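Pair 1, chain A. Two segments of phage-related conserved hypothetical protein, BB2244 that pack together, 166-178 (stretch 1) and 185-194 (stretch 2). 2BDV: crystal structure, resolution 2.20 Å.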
# COMPACT_ATOMS: atom_id res chain seq x y z
N PRO A 166 1.67 -6.10 -3.35
CA PRO A 166 1.08 -5.59 -2.11
C PRO A 166 0.09 -6.58 -1.50
O PRO A 166 -0.68 -7.22 -2.21
CB PRO A 166 0.39 -4.31 -2.57
CG PRO A 166 -0.10 -4.69 -3.94
CD PRO A 166 1.12 -5.39 -4.53
N VAL A 167 0.13 -6.71 -0.18
CA VAL A 167 -0.77 -7.63 0.50
C VAL A 167 -2.16 -7.02 0.59
O VAL A 167 -2.39 -6.08 1.34
CB VAL A 167 -0.26 -7.94 1.92
CG1 VAL A 167 -1.23 -8.87 2.64
CG2 VAL A 167 1.12 -8.58 1.84
N ALA A 168 -3.09 -7.55 -0.20
CA ALA A 168 -4.46 -7.06 -0.18
C ALA A 168 -5.26 -7.94 0.77
O ALA A 168 -5.14 -9.17 0.74
CB ALA A 168 -5.07 -7.10 -1.58
N LEU A 169 -6.09 -7.32 1.59
CA LEU A 169 -6.89 -8.05 2.56
C LEU A 169 -8.39 -8.02 2.30
O LEU A 169 -8.92 -7.06 1.74
CB LEU A 169 -6.64 -7.49 3.96
CG LEU A 169 -5.22 -7.42 4.54
CD1 LEU A 169 -5.26 -6.56 5.79
CD2 LEU A 169 -4.69 -8.82 4.87
N PRO A 170 -9.10 -9.09 2.71
CA PRO A 170 -10.55 -9.13 2.51
C PRO A 170 -11.12 -8.08 3.48
O PRO A 170 -10.49 -7.75 4.49
CB PRO A 170 -10.92 -10.55 2.95
CG PRO A 170 -9.66 -11.34 2.74
CD PRO A 170 -8.59 -10.38 3.20
N PRO A 171 -12.31 -7.53 3.19
CA PRO A 171 -12.90 -6.52 4.07
C PRO A 171 -12.96 -6.94 5.55
O PRO A 171 -12.70 -6.14 6.45
CB PRO A 171 -14.27 -6.30 3.46
CG PRO A 171 -14.01 -6.47 2.00
CD PRO A 171 -13.07 -7.67 1.94
N GLU A 172 -13.33 -8.20 5.79
CA GLU A 172 -13.43 -8.71 7.15
C GLU A 172 -12.09 -8.62 7.89
O GLU A 172 -12.02 -8.15 9.02
CB GLU A 172 -13.89 -10.18 7.16
CG GLU A 172 -15.28 -10.49 6.56
CD GLU A 172 -15.24 -10.93 5.10
OE1 GLU A 172 -16.11 -11.71 4.68
OE2 GLU A 172 -14.33 -10.48 4.37
N LEU A 173 -11.03 -9.10 7.24
CA LEU A 173 -9.70 -9.10 7.83
C LEU A 173 -9.13 -7.69 7.88
O LEU A 173 -8.35 -7.35 8.77
CB LEU A 173 -8.77 -10.02 7.03
CG LEU A 173 -9.13 -11.51 7.05
CD1 LEU A 173 -8.15 -12.32 6.21
CD2 LEU A 173 -9.10 -12.00 8.50
N ALA A 174 -9.53 -6.87 6.92
CA ALA A 174 -9.08 -5.49 6.84
C ALA A 174 -9.57 -4.72 8.06
O ALA A 174 -8.84 -3.90 8.61
CB ALA A 174 -9.62 -4.86 5.56
N ARG A 175 -10.81 -4.97 8.48
CA ARG A 175 -11.37 -4.31 9.65
C ARG A 175 -10.59 -4.73 10.88
O ARG A 175 -10.28 -3.91 11.73
CB ARG A 175 -12.84 -4.68 9.85
CG ARG A 175 -13.75 -4.16 8.77
CD ARG A 175 -15.13 -4.78 8.83
NE ARG A 175 -15.74 -4.67 7.51
CZ ARG A 175 -16.30 -5.67 6.85
NH1 ARG A 175 -16.35 -6.88 7.38
NH2 ARG A 175 -16.78 -5.46 5.63
N GLU A 176 -10.29 -6.02 10.98
CA GLU A 176 -9.55 -6.49 12.14
C GLU A 176 -8.17 -5.84 12.17
O GLU A 176 -7.70 -5.45 13.23
CB GLU A 176 -9.40 -8.00 12.10
CG GLU A 176 -9.61 -8.67 13.43
CD GLU A 176 -9.46 -10.17 13.31
OE1 GLU A 176 -9.78 -10.69 12.23
OE2 GLU A 176 -9.02 -10.82 14.29
N TRP A 177 -7.54 -5.71 11.01
CA TRP A 177 -6.22 -5.10 10.92
C TRP A 177 -6.19 -3.67 11.47
O TRP A 177 -5.31 -3.33 12.25
CB TRP A 177 -5.73 -5.13 9.47
CG TRP A 177 -4.43 -4.39 9.19
CD1 TRP A 177 -4.30 -3.16 8.62
CD2 TRP A 177 -3.10 -4.87 9.44
NE1 TRP A 177 -2.96 -2.84 8.48
CE2 TRP A 177 -2.21 -3.87 8.98
CE3 TRP A 177 -2.58 -6.04 10.00
CZ2 TRP A 177 -0.82 -4.01 9.06
CZ3 TRP A 177 -1.19 -6.18 10.08
CH2 TRP A 177 -0.33 -5.17 9.61
N VAL A 178 -7.16 -2.84 11.10
CA VAL A 178 -7.18 -1.44 11.56
C VAL A 178 -7.71 -1.25 13.00
O VAL A 178 -7.54 -0.18 13.59
CB VAL A 178 -8.01 -0.55 10.59
CG1 VAL A 178 -9.48 -1.00 10.56
CG2 VAL A 178 -7.95 0.91 11.03
N ALA A 185 0.04 -10.00 17.63
CA ALA A 185 0.13 -11.40 17.26
C ALA A 185 -0.94 -11.72 16.23
O ALA A 185 -0.68 -12.43 15.26
CB ALA A 185 -0.06 -12.29 18.51
N ARG A 186 -2.13 -11.18 16.46
CA ARG A 186 -3.25 -11.40 15.55
C ARG A 186 -2.98 -10.67 14.24
O ARG A 186 -3.32 -11.16 13.16
CB ARG A 186 -4.56 -10.91 16.18
CG ARG A 186 -5.78 -10.99 15.27
CD ARG A 186 -6.03 -12.41 14.75
NE ARG A 186 -6.94 -12.43 13.61
CZ ARG A 186 -7.03 -13.43 12.74
NH1 ARG A 186 -6.26 -14.50 12.88
NH2 ARG A 186 -7.86 -13.36 11.71
N ALA A 187 -2.36 -9.50 14.33
CA ALA A 187 -2.04 -8.70 13.16
C ALA A 187 -1.09 -9.44 12.23
O ALA A 187 -1.24 -9.42 11.01
CB ALA A 187 -1.41 -7.37 13.59
N LYS A 188 -0.09 -10.09 12.81
CA LYS A 188 0.86 -10.82 11.99
C LYS A 188 0.20 -11.96 11.21
O LYS A 188 0.51 -12.17 10.05
CB LYS A 188 2.01 -11.33 12.87
CG LYS A 188 2.93 -10.20 13.31
CD LYS A 188 3.83 -10.62 14.45
CE LYS A 188 4.70 -9.47 14.90
NZ LYS A 188 5.36 -9.79 16.21
N GLU A 189 -0.72 -12.67 11.85
CA GLU A 189 -1.43 -13.76 11.17
C GLU A 189 -2.22 -13.25 9.97
O GLU A 189 -2.14 -13.80 8.87
CB GLU A 189 -2.38 -14.47 12.14
CG GLU A 189 -1.71 -15.39 13.17
CD GLU A 189 -2.71 -15.98 14.15
OE1 GLU A 189 -2.32 -16.90 14.92
OE2 GLU A 189 -3.87 -15.53 14.16
N ILE A 190 -3.00 -12.19 10.19
CA ILE A 190 -3.82 -11.59 9.15
C ILE A 190 -2.99 -11.26 7.91
O ILE A 190 -3.41 -11.49 6.78
CB ILE A 190 -4.49 -10.30 9.66
CG1 ILE A 190 -5.48 -10.63 10.78
CG2 ILE A 190 -5.23 -9.59 8.52
CD1 ILE A 190 -6.20 -9.42 11.34
N LEU A 191 -1.80 -10.73 8.15
CA LEU A 191 -0.91 -10.32 7.09
C LEU A 191 -0.64 -11.37 6.02
O LEU A 191 -0.39 -11.02 4.87
CB LEU A 191 0.40 -9.85 7.69
CG LEU A 191 0.87 -8.48 7.20
CD1 LEU A 191 -0.30 -7.52 7.02
CD2 LEU A 191 1.87 -7.95 8.19
N ARG A 192 -0.69 -12.65 6.38
CA ARG A 192 -0.45 -13.69 5.38
C ARG A 192 -1.72 -14.24 4.75
O ARG A 192 -1.68 -15.23 4.02
CB ARG A 192 0.37 -14.83 5.98
CG ARG A 192 -0.09 -15.32 7.33
CD ARG A 192 0.75 -16.51 7.77
NE ARG A 192 2.16 -16.35 7.43
CZ ARG A 192 2.94 -15.36 7.87
NH1 ARG A 192 2.44 -14.43 8.68
NH2 ARG A 192 4.23 -15.31 7.52
N ALA A 193 -2.84 -13.59 5.02
CA ALA A 193 -4.11 -14.02 4.45
C ALA A 193 -4.47 -13.10 3.29
O ALA A 193 -5.64 -12.85 3.02
CB ALA A 193 -5.20 -13.97 5.51
N GLY A 194 -3.45 -12.61 2.59
CA GLY A 194 -3.69 -11.73 1.46
C GLY A 194 -4.37 -12.42 0.30
O GLY A 194 -4.21 -13.63 0.11

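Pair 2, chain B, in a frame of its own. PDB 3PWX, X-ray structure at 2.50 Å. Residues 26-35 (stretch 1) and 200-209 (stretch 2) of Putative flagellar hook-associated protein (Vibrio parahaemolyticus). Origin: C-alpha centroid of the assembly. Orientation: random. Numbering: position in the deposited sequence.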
# COMPACT_ATOMS: atom_id res chain seq x y z
N TYR B 26 -14.41 -0.65 2.72
CA TYR B 26 -13.02 -0.87 3.10
C TYR B 26 -12.88 -2.09 3.98
O TYR B 26 -11.96 -2.85 3.82
CB TYR B 26 -12.42 0.32 3.82
CG TYR B 26 -12.27 1.54 2.95
CD1 TYR B 26 -11.63 1.47 1.71
CD2 TYR B 26 -12.72 2.78 3.39
CE1 TYR B 26 -11.48 2.67 0.88
CE2 TYR B 26 -12.57 3.94 2.58
CZ TYR B 26 -11.96 3.87 1.33
OH TYR B 26 -11.77 5.01 0.58
N GLN B 27 -13.79 -2.29 4.92
CA GLN B 27 -13.62 -3.39 5.83
C GLN B 27 -13.86 -4.71 5.12
O GLN B 27 -13.33 -5.77 5.53
CB GLN B 27 -14.50 -3.26 7.06
CG GLN B 27 -14.22 -2.03 7.86
CD GLN B 27 -14.82 -2.12 9.23
OE1 GLN B 27 -15.98 -1.78 9.41
NE2 GLN B 27 -14.04 -2.63 10.22
N SER B 28 -14.63 -4.64 4.04
CA SER B 28 -14.80 -5.80 3.18
C SER B 28 -13.57 -6.08 2.33
O SER B 28 -13.30 -7.23 2.03
CB SER B 28 -16.01 -5.65 2.28
OG SER B 28 -15.99 -6.66 1.30
N ASN B 29 -12.82 -5.04 1.96
CA ASN B 29 -11.56 -5.22 1.22
C ASN B 29 -10.55 -5.86 2.13
O ASN B 29 -9.83 -6.79 1.73
CB ASN B 29 -11.03 -3.87 0.74
CG ASN B 29 -11.83 -3.32 -0.44
OD1 ASN B 29 -12.76 -3.97 -0.95
ND2 ASN B 29 -11.47 -2.09 -0.87
N ILE B 30 -10.50 -5.38 3.38
CA ILE B 30 -9.58 -5.90 4.36
C ILE B 30 -9.85 -7.39 4.79
O ILE B 30 -8.93 -8.23 4.79
CB ILE B 30 -9.60 -5.01 5.58
CG1 ILE B 30 -9.26 -3.56 5.17
CG2 ILE B 30 -8.70 -5.54 6.68
CD1 ILE B 30 -9.13 -2.65 6.38
N ALA B 31 -11.08 -7.74 5.14
CA ALA B 31 -11.43 -9.14 5.34
C ALA B 31 -11.05 -9.93 4.06
O ALA B 31 -10.53 -11.02 4.14
CB ALA B 31 -12.91 -9.30 5.67
N ASN B 32 -11.31 -9.39 2.86
CA ASN B 32 -10.97 -10.24 1.71
C ASN B 32 -9.49 -10.38 1.53
O ASN B 32 -9.01 -11.43 1.09
CB ASN B 32 -11.71 -9.86 0.45
CG ASN B 32 -13.18 -10.16 0.56
OD1 ASN B 32 -13.55 -11.14 1.20
ND2 ASN B 32 -14.04 -9.34 -0.04
N LEU B 33 -8.75 -9.36 1.93
CA LEU B 33 -7.31 -9.42 1.73
C LEU B 33 -6.71 -10.44 2.74
O LEU B 33 -5.85 -11.26 2.39
CB LEU B 33 -6.67 -8.02 1.77
CG LEU B 33 -5.15 -7.92 1.69
CD1 LEU B 33 -4.57 -8.75 0.52
CD2 LEU B 33 -4.72 -6.48 1.60
N LYS B 34 -7.24 -10.44 3.96
CA LYS B 34 -6.81 -11.37 4.99
C LYS B 34 -7.01 -12.81 4.56
O LYS B 34 -6.22 -13.72 4.93
CB LYS B 34 -7.56 -11.13 6.28
CG LYS B 34 -7.27 -9.78 6.94
CD LYS B 34 -7.68 -9.78 8.38
CE LYS B 34 -6.81 -10.84 9.11
NZ LYS B 34 -6.28 -10.31 10.42
N THR B 35 -8.08 -13.02 3.81
CA THR B 35 -8.41 -14.34 3.35
C THR B 35 -7.44 -14.83 2.32
O THR B 35 -7.10 -15.98 2.30
CB THR B 35 -9.78 -14.37 2.70
OG1 THR B 35 -10.75 -14.23 3.75
CG2 THR B 35 -9.99 -15.73 1.96
N ARG B 200 1.77 -7.94 7.49
CA ARG B 200 0.60 -7.44 6.75
C ARG B 200 -0.71 -7.62 7.52
O ARG B 200 -1.42 -6.65 7.79
CB ARG B 200 0.53 -8.03 5.35
CG ARG B 200 1.50 -7.27 4.41
CD ARG B 200 1.49 -7.93 3.02
NE ARG B 200 2.68 -7.62 2.25
CZ ARG B 200 2.95 -8.19 1.09
NH1 ARG B 200 2.11 -9.09 0.57
NH2 ARG B 200 4.06 -7.85 0.43
N HIS B 201 -0.99 -8.85 7.94
CA HIS B 201 -2.13 -9.09 8.88
C HIS B 201 -2.29 -8.10 10.02
O HIS B 201 -3.41 -7.67 10.27
CB HIS B 201 -2.03 -10.47 9.50
CG HIS B 201 -2.53 -11.57 8.62
ND1 HIS B 201 -3.78 -11.53 8.04
CD2 HIS B 201 -1.98 -12.76 8.27
CE1 HIS B 201 -3.96 -12.64 7.33
NE2 HIS B 201 -2.89 -13.40 7.48
N ASN B 202 -1.20 -7.81 10.73
CA ASN B 202 -1.24 -6.83 11.80
C ASN B 202 -1.58 -5.40 11.37
O ASN B 202 -2.34 -4.70 12.03
CB ASN B 202 0.06 -6.90 12.61
CG ASN B 202 0.19 -8.23 13.34
OD1 ASN B 202 -0.82 -8.91 13.58
ND2 ASN B 202 1.43 -8.63 13.65
N ASN B 203 -1.02 -4.97 10.26
CA ASN B 203 -1.25 -3.65 9.83
C ASN B 203 -2.71 -3.51 9.34
O ASN B 203 -3.41 -2.50 9.68
CB ASN B 203 -0.17 -3.27 8.83
CG ASN B 203 1.07 -2.71 9.52
OD1 ASN B 203 0.97 -2.03 10.57
ND2 ASN B 203 2.22 -2.92 8.93
N LEU B 204 -3.22 -4.54 8.66
CA LEU B 204 -4.62 -4.58 8.31
C LEU B 204 -5.47 -4.41 9.58
O LEU B 204 -6.38 -3.54 9.68
CB LEU B 204 -4.99 -5.86 7.60
CG LEU B 204 -4.39 -6.01 6.21
CD1 LEU B 204 -4.72 -7.35 5.65
CD2 LEU B 204 -4.94 -4.89 5.28
N ASP B 205 -5.16 -5.21 10.57
CA ASP B 205 -5.91 -5.15 11.83
C ASP B 205 -5.94 -3.77 12.49
O ASP B 205 -6.97 -3.38 13.02
CB ASP B 205 -5.43 -6.31 12.76
CG ASP B 205 -5.91 -7.69 12.24
OD1 ASP B 205 -6.70 -7.70 11.23
OD2 ASP B 205 -5.58 -8.73 12.80
N LEU B 206 -4.83 -3.05 12.44
CA LEU B 206 -4.85 -1.63 12.81
C LEU B 206 -5.83 -0.83 11.95
O LEU B 206 -6.62 -0.11 12.51
CB LEU B 206 -3.47 -0.98 12.74
CG LEU B 206 -2.54 -1.36 13.88
CD1 LEU B 206 -1.09 -1.13 13.50
CD2 LEU B 206 -2.88 -0.61 15.20
N MSE B 207 -5.79 -0.92 10.63
CA MSE B 207 -6.76 -0.19 9.80
C MSE B 207 -8.18 -0.54 10.08
O MSE B 207 -9.05 0.32 10.11
CB MSE B 207 -6.57 -0.53 8.35
CG MSE B 207 -5.22 -0.22 7.84
SE MSE B 207 -4.85 1.69 7.59
CE MSE B 207 -3.31 1.08 6.56
N ASP B 208 -8.44 -1.82 10.21
CA ASP B 208 -9.78 -2.33 10.49
C ASP B 208 -10.32 -1.80 11.86
O ASP B 208 -11.48 -1.39 11.99
CB ASP B 208 -9.70 -3.85 10.47
CG ASP B 208 -11.04 -4.49 10.29
OD1 ASP B 208 -11.51 -5.05 11.30
OD2 ASP B 208 -11.62 -4.41 9.18
N GLY B 209 -9.46 -1.75 12.86
CA GLY B 209 -9.83 -1.21 14.17
C GLY B 209 -10.23 0.27 14.12
O GLY B 209 -11.18 0.71 14.79

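Pair 1 and pair 2 share one backbone arrangement: two helices packed nearly antiparallel. The N-to-C directions differ by 149° in pair 1 and 159° in pair 2, and the axes approach to 9.8 and 10.1 Å. Superposing N, CA and C of 14 central residues gives an RMSD of 0.6 Å. The register agrees as well, since the CA-CA approach of A:Leu173 to A:Ile190 (6.5 Å) recurs between B:Ile30 and B:Leu204 (6.5 Å).

Those four residues form the common apolar centre. A:Ile190 and B:Leu204 have the closest CA match, 0.1 Å, with side-chain centres 0.9 Å apart, and both point toward the opposing stretch. Their partners, A:Leu173 and B:Ile30, also point toward it. In pair 1, A:Leu173 CB lies 3.9 Å from A:Ile190 CG2; in pair 2 the branching is exchanged, and B:Ile30 CG2 lies 3.8 Å from B:Leu204 CB.

One turn along, A:Ala193 matches B:Met207, a selenomethionine. The alanine methyl meets the leucine directly, A:Leu173 CD1 to A:Ala193 CB at 3.5 Å. In pair 2 the corresponding contact also uses the beta carbon, B:Ile30 CD1 to B:Met207 CB at 3.9 Å, while the end of the longer side chain leads away. The extra length therefore adds little here, and B:Met207 has just 14 Å² covered by the other stretch. A:Pro170 matches B:Gln27; the proline CD lies 3.9 Å from A:Ala193 O, whereas B:Gln27 NE2 makes a weak hydrogen bond to B:Asp208 OD2 at 3.2 Å.

The position of A:Glu176 and B:Leu33 shows a change of chemistry with little change of place, the side-chain centres being 0.7 Å apart. A:Glu176 packs its CB 3.6 Å from A:Ile190 CD1 and sends its carboxylate to A:Arg186 in a salt bridge, OE2 to NE at 2.7 Å, supplemented by a weak hydrogen bond from A:Arg186 NH2 to A:Glu176 OE1 at 3.3 Å. B:Leu33 makes an apolar contact instead, CD2 to B:Leu204 CD2 at 4.0 Å. Correspondingly, B:Arg200, which matches A:Arg186, does not touch stretch 1: its side chain stays 6.5 Å away, and the two arginine side-chain centres are 4.8 Å apart.

A further change in chemistry is A:Trp177 for B:Lys34, together with A:Leu191 for B:Asp205 and A:Ala187 for B:His201. In pair 1, A:Leu191 CD1 sits over one face of the indole, 3.8 Å from the six-membered ring centroid and 28° off its normal, a CH-pi contact; A:Ala187 O lies at the ring edge, 3.4 Å from A:Trp177 CZ3. Where pair 1 has this CH-pi contact, pair 2 has a charged pair. B:Lys34 NZ forms a salt bridge with B:Asp205 OD1 at 2.8 Å, while its aliphatic portion still packs, CG lying 3.8 Å from B:Leu204 CD1 and CE 3.3 Å from B:His201 ND1. The covered areas of A:Trp177 and B:Lys34, 88 and 99 Å², are comparable. Each pair thus retains the apolar centre but places its salt bridge at different matched positions.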